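Local coordinates for protein peptidoglycan-N-acetylglucosamine deacetylase BC_1960 (Bacillus cereus, PDB 4L1G) that removes acetyl groups from N-acetylglucosamine residues of peptidoglycan, using zinc, and also acts on soluble chitin substrates and N-acetylchitooligomers, at residues Val75-Asp80 with Ser220-His225; Lys101-Leu106 with Val254-Met259. All coordinates share one frame; numbering follows the deposited sequence.

Contact 1: residues Val75-Asp80 with Ser220-His225; sequences VALTFD and SVILQH. With ACT (acetate ion), chain F.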
ATOM      1  N   VAL A  75      10.955  -5.017   6.477  1.00  9.73           N
ATOM      2  CA  VAL A  75      10.202  -5.052   5.231  1.00  9.39           C
ATOM      3  C   VAL A  75       8.806  -4.503   5.488  1.00  9.30           C
ATOM      4  O   VAL A  75       8.394  -4.353   6.639  1.00  9.55           O
ATOM      5  CB  VAL A  75      10.088  -6.478   4.660  1.00  9.62           C
ATOM      6  CG1 VAL A  75      11.469  -7.059   4.390  1.00  9.83           C
ATOM      7  CG2 VAL A  75       9.305  -7.370   5.608  1.00 10.06           C
ATOM      8  N   ALA A  76       8.078  -4.201   4.420  1.00  8.76           N
ATOM      9  CA  ALA A  76       6.754  -3.608   4.559  1.00  8.73           C
ATOM     10  C   ALA A  76       5.699  -4.331   3.728  1.00  8.81           C
ATOM     11  O   ALA A  76       5.838  -4.469   2.512  1.00  8.67           O
ATOM     12  CB  ALA A  76       6.795  -2.126   4.193  1.00  8.45           C
ATOM     13  N   LEU A  77       4.647  -4.795   4.397  1.00  9.17           N
ATOM     14  CA  LEU A  77       3.478  -5.333   3.713  1.00  9.38           C
ATOM     15  C   LEU A  77       2.538  -4.190   3.343  1.00  9.23           C
ATOM     16  O   LEU A  77       2.230  -3.338   4.177  1.00  9.26           O
ATOM     17  CB  LEU A  77       2.738  -6.333   4.605  1.00  9.99           C
ATOM     18  CG  LEU A  77       3.402  -7.681   4.885  1.00 10.35           C
ATOM     19  CD1 LEU A  77       2.700  -8.392   6.034  1.00 11.03           C
ATOM     20  CD2 LEU A  77       3.397  -8.547   3.639  1.00 10.48           C
ATOM     21  N   THR A  78       2.099  -4.163   2.089  1.00  9.17           N
ATOM     22  CA  THR A  78       1.118  -3.175   1.648  1.00  9.15           C
ATOM     23  C   THR A  78      -0.017  -3.863   0.902  1.00  9.28           C
ATOM     24  O   THR A  78       0.196  -4.879   0.239  1.00  9.04           O
ATOM     25  CB  THR A  78       1.743  -2.086   0.748  1.00  8.73           C
ATOM     26  OG1 THR A  78       2.138  -2.658  -0.505  1.00  8.70           O
ATOM     27  CG2 THR A  78       2.951  -1.444   1.424  1.00  8.44           C
ATOM     28  N   PHE A  79      -1.220  -3.307   1.017  1.00  9.44           N
ATOM     29  CA  PHE A  79      -2.408  -3.891   0.400  1.00  9.36           C
ATOM     30  C   PHE A  79      -3.211  -2.836  -0.363  1.00  9.17           C
ATOM     31  O   PHE A  79      -3.554  -1.788   0.187  1.00  9.44           O
ATOM     32  CB  PHE A  79      -3.281  -4.563   1.464  1.00 10.15           C
ATOM     33  CG  PHE A  79      -2.570  -5.631   2.252  1.00 10.57           C
ATOM     34  CD1 PHE A  79      -1.888  -5.314   3.418  1.00 10.88           C
ATOM     35  CD2 PHE A  79      -2.584  -6.949   1.830  1.00 10.58           C
ATOM     36  CE1 PHE A  79      -1.230  -6.294   4.147  1.00 11.07           C
ATOM     37  CE2 PHE A  79      -1.929  -7.934   2.553  1.00 11.04           C
ATOM     38  CZ  PHE A  79      -1.250  -7.604   3.714  1.00 11.49           C
ATOM     39  N   ASP A  80      -3.517  -3.125  -1.626  1.00 12.82           N
ATOM     40  CA  ASP A  80      -4.176  -2.162  -2.507  1.00 12.89           C
ATOM     41  C   ASP A  80      -5.657  -2.446  -2.737  1.00 14.26           C
ATOM     42  O   ASP A  80      -6.103  -3.589  -2.620  1.00 15.45           O
ATOM     43  CB  ASP A  80      -3.471  -2.125  -3.864  1.00 12.50           C
ATOM     44  CG  ASP A  80      -2.203  -1.302  -3.843  1.00 11.33           C
ATOM     45  OD1 ASP A  80      -1.810  -0.830  -2.755  1.00 10.87           O
ATOM     46  OD2 ASP A  80      -1.597  -1.131  -4.921  1.00 11.13           O
ATOM     47  N   SER A 220      12.505  -4.244   1.392  1.00  8.70           N
ATOM     48  CA  SER A 220      11.497  -4.654   0.414  1.00  8.61           C
ATOM     49  C   SER A 220      10.091  -4.144   0.736  1.00  8.39           C
ATOM     50  O   SER A 220       9.623  -4.236   1.875  1.00  8.45           O
ATOM     51  CB  SER A 220      11.465  -6.179   0.264  1.00  8.97           C
ATOM     52  OG  SER A 220      12.637  -6.663  -0.372  1.00  9.26           O
ATOM     53  N   VAL A 221       9.427  -3.600  -0.278  1.00  8.24           N
ATOM     54  CA  VAL A 221       8.020  -3.247  -0.171  1.00  8.15           C
ATOM     55  C   VAL A 221       7.202  -4.242  -0.985  1.00  8.38           C
ATOM     56  O   VAL A 221       7.324  -4.314  -2.208  1.00  8.46           O
ATOM     57  CB  VAL A 221       7.746  -1.810  -0.651  1.00  7.95           C
ATOM     58  CG1 VAL A 221       6.252  -1.525  -0.648  1.00  7.97           C
ATOM     59  CG2 VAL A 221       8.486  -0.811   0.226  1.00  7.88           C
ATOM     60  N   ILE A 222       6.378  -5.019  -0.291  1.00  8.60           N
ATOM     61  CA  ILE A 222       5.613  -6.096  -0.909  1.00  8.66           C
ATOM     62  C   ILE A 222       4.226  -5.609  -1.327  1.00  8.51           C
ATOM     63  O   ILE A 222       3.595  -4.832  -0.610  1.00  8.66           O
ATOM     64  CB  ILE A 222       5.488  -7.288   0.066  1.00  8.92           C
ATOM     65  CG1 ILE A 222       6.879  -7.722   0.541  1.00  9.17           C
ATOM     66  CG2 ILE A 222       4.747  -8.449  -0.579  1.00  8.67           C
ATOM     67  CD1 ILE A 222       6.862  -8.644   1.745  1.00  9.70           C
ATOM     68  N   LEU A 223       3.763  -6.058  -2.493  1.00 10.29           N
ATOM     69  CA  LEU A 223       2.448  -5.665  -2.999  1.00 10.70           C
ATOM     70  C   LEU A 223       1.434  -6.804  -2.975  1.00 12.30           C
ATOM     71  O   LEU A 223       1.618  -7.833  -3.627  1.00 13.64           O
ATOM     72  CB  LEU A 223       2.549  -5.116  -4.424  1.00 10.69           C
ATOM     73  CG  LEU A 223       1.206  -4.827  -5.106  1.00 11.36           C
ATOM     74  CD1 LEU A 223       0.498  -3.656  -4.441  1.00 10.59           C
ATOM     75  CD2 LEU A 223       1.375  -4.574  -6.596  1.00 11.44           C
ATOM     76  N   GLN A 224       0.358  -6.603  -2.222  1.00 10.45           N
ATOM     77  CA  GLN A 224      -0.792  -7.498  -2.258  1.00 12.10           C
ATOM     78  C   GLN A 224      -2.072  -6.687  -2.454  1.00 12.38           C
ATOM     79  O   GLN A 224      -2.045  -5.456  -2.415  1.00 11.21           O
ATOM     80  CB  GLN A 224      -0.868  -8.332  -0.980  1.00 12.06           C
ATOM     81  CG  GLN A 224       0.152  -9.451  -0.923  1.00 12.51           C
ATOM     82  CD  GLN A 224       0.197 -10.128   0.428  1.00 12.17           C
ATOM     83  OE1 GLN A 224       0.745  -9.584   1.387  1.00 10.79           O
ATOM     84  NE2 GLN A 224      -0.382 -11.320   0.513  1.00 13.53           N
ATOM     85  N   HIS A 225      -3.190  -7.375  -2.670  1.00 14.52           N
ATOM     86  CA  HIS A 225      -4.453  -6.698  -2.939  1.00 15.05           C
ATOM     87  C   HIS A 225      -5.582  -7.154  -2.020  1.00 15.02           C
ATOM     88  O   HIS A 225      -5.600  -8.291  -1.552  1.00 15.38           O
ATOM     89  CB  HIS A 225      -4.875  -6.898  -4.401  1.00 16.08           C
ATOM     90  CG  HIS A 225      -3.976  -6.226  -5.391  1.00 14.95           C
ATOM     91  ND1 HIS A 225      -2.851  -6.832  -5.910  1.00 15.02           N
ATOM     92  CD2 HIS A 225      -4.034  -4.995  -5.956  1.00 13.59           C
ATOM     93  CE1 HIS A 225      -2.256  -6.006  -6.752  1.00 13.71           C
ATOM     94  NE2 HIS A 225      -2.954  -4.884  -6.797  1.00 12.88           N
TER
HETATM   95  C   ACT F 302      -2.201  -1.386  -8.278  1.00 32.34           C
HETATM   96  O   ACT F 302      -2.683  -1.543  -9.420  1.00 45.66           O
HETATM   97  OXT ACT F 302      -2.725  -2.065  -7.370  1.00 31.48           O
HETATM   98  CH3 ACT F 302      -1.065  -0.441  -8.011  1.00 28.83           C
HETATM   99  O   HOH W   1       1.962  -7.158   1.018  1.00  5.14           O
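Phe-79 lies alongside Gln-224, both rising from the same face of neighbouring parallel strands, with CE2 of Phe-79 3.4 Å from OE1 of Gln-224. Ring and amide planes are 39° apart. The amide NH2 of Gln-224 turns to Ser-235, while a water bridges its OE1 and Thr-78 O. Leu-77 and Ile-222 continue this face, which helices 89-97 and 233-248 pack against.

On the other face, toward the barrel interior, Thr-78 OG1 donates to Ile-222 O at 2.6 Å. With chi1 at 68°, the hydroxyl sits between its own N and carbonyl carbon and reaches that oxygen from one side of the carbonyl plane; Thr-78 N comes to Ile-222 O from the opposite side in a longer, bent bond of 3.2 Å. Asp-80 and His-225 end the strands side by side, Asp-80 CB 3.6 Å from His-225 CD2. OXT of an acetate ion, probably from the crystallisation liquor, accepts from His-225 NE2 at 2.9 Å. Asp-80 OD1 forms a salt bridge with Arg-169. The in-register strand ends bring both side chains to one acetate oxygen beside zinc ligands Asp-81 and His-131, consistent with predicted roles as proton acceptor (Asp-80) and donor (His-225).

Contact 2: residues Lys101-Leu106 with Val254-Met259; sequences KATFFL and VTLPSM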
ATOM      1  N   LYS A 101       1.973  -4.762  11.774  1.00 17.75           N
ATOM      2  CA  LYS A 101       1.229  -3.661  11.186  1.00 17.46           C
ATOM      3  C   LYS A 101       1.563  -3.586   9.703  1.00 16.76           C
ATOM      4  O   LYS A 101       2.674  -3.927   9.291  1.00 16.37           O
ATOM      5  CB  LYS A 101       1.587  -2.339  11.867  1.00 17.53           C
ATOM      6  CG  LYS A 101       1.511  -2.371  13.386  1.00 18.35           C
ATOM      7  CD  LYS A 101       0.105  -2.664  13.872  1.00 19.09           C
ATOM      8  CE  LYS A 101       0.052  -2.686  15.391  1.00 20.12           C
ATOM      9  NZ  LYS A 101      -1.303  -3.040  15.888  1.00 20.97           N
ATOM     10  N   ALA A 102       0.601  -3.144   8.901  1.00 10.99           N
ATOM     11  CA  ALA A 102       0.817  -2.998   7.470  1.00 10.40           C
ATOM     12  C   ALA A 102       0.295  -1.653   6.989  1.00 10.21           C
ATOM     13  O   ALA A 102      -0.182  -0.839   7.781  1.00 10.53           O
ATOM     14  CB  ALA A 102       0.147  -4.133   6.711  1.00 10.59           C
ATOM     15  N   THR A 103       0.390  -1.427   5.685  1.00  9.78           N
ATOM     16  CA  THR A 103      -0.069  -0.183   5.091  1.00  9.66           C
ATOM     17  C   THR A 103      -1.145  -0.479   4.056  1.00  9.78           C
ATOM     18  O   THR A 103      -0.977  -1.358   3.209  1.00  9.66           O
ATOM     19  CB  THR A 103       1.097   0.583   4.439  1.00  9.16           C
ATOM     20  OG1 THR A 103       2.163   0.720   5.387  1.00  9.14           O
ATOM     21  CG2 THR A 103       0.649   1.964   3.985  1.00  9.18           C
ATOM     22  N   PHE A 104      -2.254   0.249   4.134  1.00 10.13           N
ATOM     23  CA  PHE A 104      -3.377   0.026   3.232  1.00 10.41           C
ATOM     24  C   PHE A 104      -3.625   1.214   2.306  1.00 10.29           C
ATOM     25  O   PHE A 104      -3.984   2.303   2.757  1.00 10.50           O
ATOM     26  CB  PHE A 104      -4.650  -0.280   4.026  1.00 11.14           C
ATOM     27  CG  PHE A 104      -4.633  -1.619   4.705  1.00 11.45           C
ATOM     28  CD1 PHE A 104      -3.945  -1.801   5.894  1.00 11.47           C
ATOM     29  CD2 PHE A 104      -5.315  -2.692   4.158  1.00 11.87           C
ATOM     30  CE1 PHE A 104      -3.932  -3.035   6.523  1.00 11.86           C
ATOM     31  CE2 PHE A 104      -5.305  -3.928   4.782  1.00 12.28           C
ATOM     32  CZ  PHE A 104      -4.613  -4.099   5.966  1.00 12.27           C
ATOM     33  N   PHE A 105      -3.433   0.999   1.010  1.00  9.85           N
ATOM     34  CA  PHE A 105      -3.750   2.020   0.022  1.00  9.84           C
ATOM     35  C   PHE A 105      -5.196   1.861  -0.431  1.00 10.14           C
ATOM     36  O   PHE A 105      -5.519   0.977  -1.227  1.00 10.12           O
ATOM     37  CB  PHE A 105      -2.784   1.951  -1.162  1.00  9.56           C
ATOM     38  CG  PHE A 105      -1.406   2.455  -0.842  1.00  9.20           C
ATOM     39  CD1 PHE A 105      -0.375   1.571  -0.567  1.00  8.90           C
ATOM     40  CD2 PHE A 105      -1.146   3.817  -0.797  1.00  9.18           C
ATOM     41  CE1 PHE A 105       0.895   2.035  -0.263  1.00  8.58           C
ATOM     42  CE2 PHE A 105       0.120   4.288  -0.496  1.00  8.89           C
ATOM     43  CZ  PHE A 105       1.143   3.394  -0.228  1.00  8.58           C
ATOM     44  N   LEU A 106      -6.065   2.718   0.093  1.00 11.11           N
ATOM     45  CA  LEU A 106      -7.501   2.572  -0.108  1.00 11.83           C
ATOM     46  C   LEU A 106      -8.030   3.415  -1.264  1.00 12.06           C
ATOM     47  O   LEU A 106      -7.589   4.544  -1.473  1.00 11.87           O
ATOM     48  CB  LEU A 106      -8.249   2.936   1.176  1.00 12.36           C
ATOM     49  CG  LEU A 106      -7.817   2.216   2.455  1.00 12.30           C
ATOM     50  CD1 LEU A 106      -8.635   2.709   3.641  1.00 12.99           C
ATOM     51  CD2 LEU A 106      -7.929   0.706   2.303  1.00 12.42           C
ATOM     52  N   VAL A 254       7.233  -3.492   9.192  1.00 10.03           N
ATOM     53  CA  VAL A 254       6.978  -2.109   9.569  1.00 10.04           C
ATOM     54  C   VAL A 254       5.975  -1.452   8.624  1.00  9.69           C
ATOM     55  O   VAL A 254       5.620  -2.012   7.585  1.00  9.40           O
ATOM     56  CB  VAL A 254       8.277  -1.273   9.560  1.00  9.94           C
ATOM     57  CG1 VAL A 254       9.296  -1.839  10.548  1.00 10.41           C
ATOM     58  CG2 VAL A 254       8.860  -1.211   8.153  1.00  9.42           C
ATOM     59  N   THR A 255       5.517  -0.262   8.995  1.00  9.84           N
ATOM     60  CA  THR A 255       4.662   0.535   8.127  1.00  9.60           C
ATOM     61  C   THR A 255       5.538   1.436   7.267  1.00  9.24           C
ATOM     62  O   THR A 255       6.724   1.606   7.549  1.00  9.28           O
ATOM     63  CB  THR A 255       3.702   1.415   8.935  1.00 10.06           C
ATOM     64  OG1 THR A 255       4.457   2.362   9.702  1.00 10.35           O
ATOM     65  CG2 THR A 255       2.860   0.567   9.874  1.00 10.57           C
ATOM     66  N   LEU A 256       4.956   2.016   6.223  1.00  9.00           N
ATOM     67  CA  LEU A 256       5.709   2.902   5.339  1.00  8.78           C
ATOM     68  C   LEU A 256       6.278   4.158   6.023  1.00  9.12           C
ATOM     69  O   LEU A 256       7.448   4.482   5.815  1.00  9.10           O
ATOM     70  CB  LEU A 256       4.900   3.266   4.090  1.00  8.58           C
ATOM     71  CG  LEU A 256       4.647   2.106   3.126  1.00  8.32           C
ATOM     72  CD1 LEU A 256       4.046   2.614   1.825  1.00  8.22           C
ATOM     73  CD2 LEU A 256       5.936   1.327   2.871  1.00  8.14           C
ATOM     74  N   PRO A 257       5.464   4.868   6.833  1.00 14.18           N
ATOM     75  CA  PRO A 257       6.040   6.032   7.516  1.00 14.68           C
ATOM     76  C   PRO A 257       7.215   5.662   8.413  1.00 14.94           C
ATOM     77  O   PRO A 257       8.138   6.461   8.576  1.00 15.25           O
ATOM     78  CB  PRO A 257       4.868   6.574   8.352  1.00 15.20           C
ATOM     79  CG  PRO A 257       3.832   5.504   8.342  1.00 15.02           C
ATOM     80  CD  PRO A 257       4.009   4.782   7.055  1.00 14.39           C
ATOM     81  N   SER A 258       7.184   4.460   8.976  1.00 15.08           N
ATOM     82  CA  SER A 258       8.297   3.969   9.773  1.00 15.33           C
ATOM     83  C   SER A 258       9.501   3.673   8.885  1.00 14.98           C
ATOM     84  O   SER A 258      10.624   4.068   9.195  1.00 15.29           O
ATOM     85  CB  SER A 258       7.889   2.717  10.548  1.00 15.46           C
ATOM     86  OG  SER A 258       9.008   2.143  11.201  1.00 15.89           O
ATOM     87  N   MET A 259       9.259   2.982   7.777  1.00  9.56           N
ATOM     88  CA  MET A 259      10.325   2.621   6.849  1.00  9.29           C
ATOM     89  C   MET A 259      11.013   3.850   6.261  1.00  9.05           C
ATOM     90  O   MET A 259      12.236   3.877   6.106  1.00  8.90           O
ATOM     91  CB  MET A 259       9.783   1.731   5.725  1.00  8.81           C
ATOM     92  CG  MET A 259      10.732   1.575   4.547  1.00  8.61           C
ATOM     93  SD  MET A 259      10.174   0.367   3.327  1.00  8.26           S
ATOM     94  CE  MET A 259      10.472  -1.169   4.205  1.00  8.46           C
TER
HETATM   95  O   HOH W   2       4.522  -4.438   7.119  1.00  2.71           O
HETATM   96  O   HOH W   3       3.550  -1.497   5.596  1.00  3.73           O
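Lys-101 meets Thr-255 through its CB, 3.7 Å from Thr-255 CG2, while the rest of its chain bends at chi2 (-62°) and carries NZ off to the carbonyl of Glu-124. A water bridges the carbonyl oxygens of Lys-101 and Val-254. Ala-102 adds little beyond its carbonyl, which lies near the same threonine methyl; its CB points to the opposite side, toward Phe-79 and Leu-95.

Thr-103 makes the direct polar link. Its OG1, anti to the carbonyl carbon (chi1 -52°), accepts from Leu-256 N at 3.2 Å with an N-H...O angle of 158°. A second water, 2.6 Å from Thr-103 OG1, links it to Val-254 O. Thr-255 occupies the N-cap position of the short helix 256-259, and the N-H of the next residue, in the first turn, is taken up from outside the helix by the strand hydroxyl. In this polysaccharide deacetylase barrel, the contact joins strand 103-106 to the chain as it leaves strand 252-253; both strands pair with the same edge of strand 74-80.

Beyond the hydroxyl, the isobutyl group of Leu-256 crosses Thr-103 at about a right angle, its CG 3.6 Å from OG1. Phe-105 then presents its ring edge to this leucine, CZ 3.6 Å from Leu-256 CD1, while Phe-167 packs against both side chains and the ring also touches the zinc ligand His-131.

From the N terminus, strand 74-80 supplies the first half of contact 1, and helix 89-97 then leads to 101-106, the first half of contact 2. The chain passes through most of the barrel before 220-225 closes contact 1; helix 233-248 and strand 252-253 follow, and 254-259 closes contact 2. The two loops therefore cross rather than nest. They meet along one edge of strand 74-80, where Phe-105 N lies 2.9 Å from Phe-79 O and Val-254 N 2.9 Å from Val-75 O, both probable hydrogen bonds. Contact 1 ties strand 74-80 to strand 221-225, and contact 2 ties strand 103-106 to the short helix after strand 252-253.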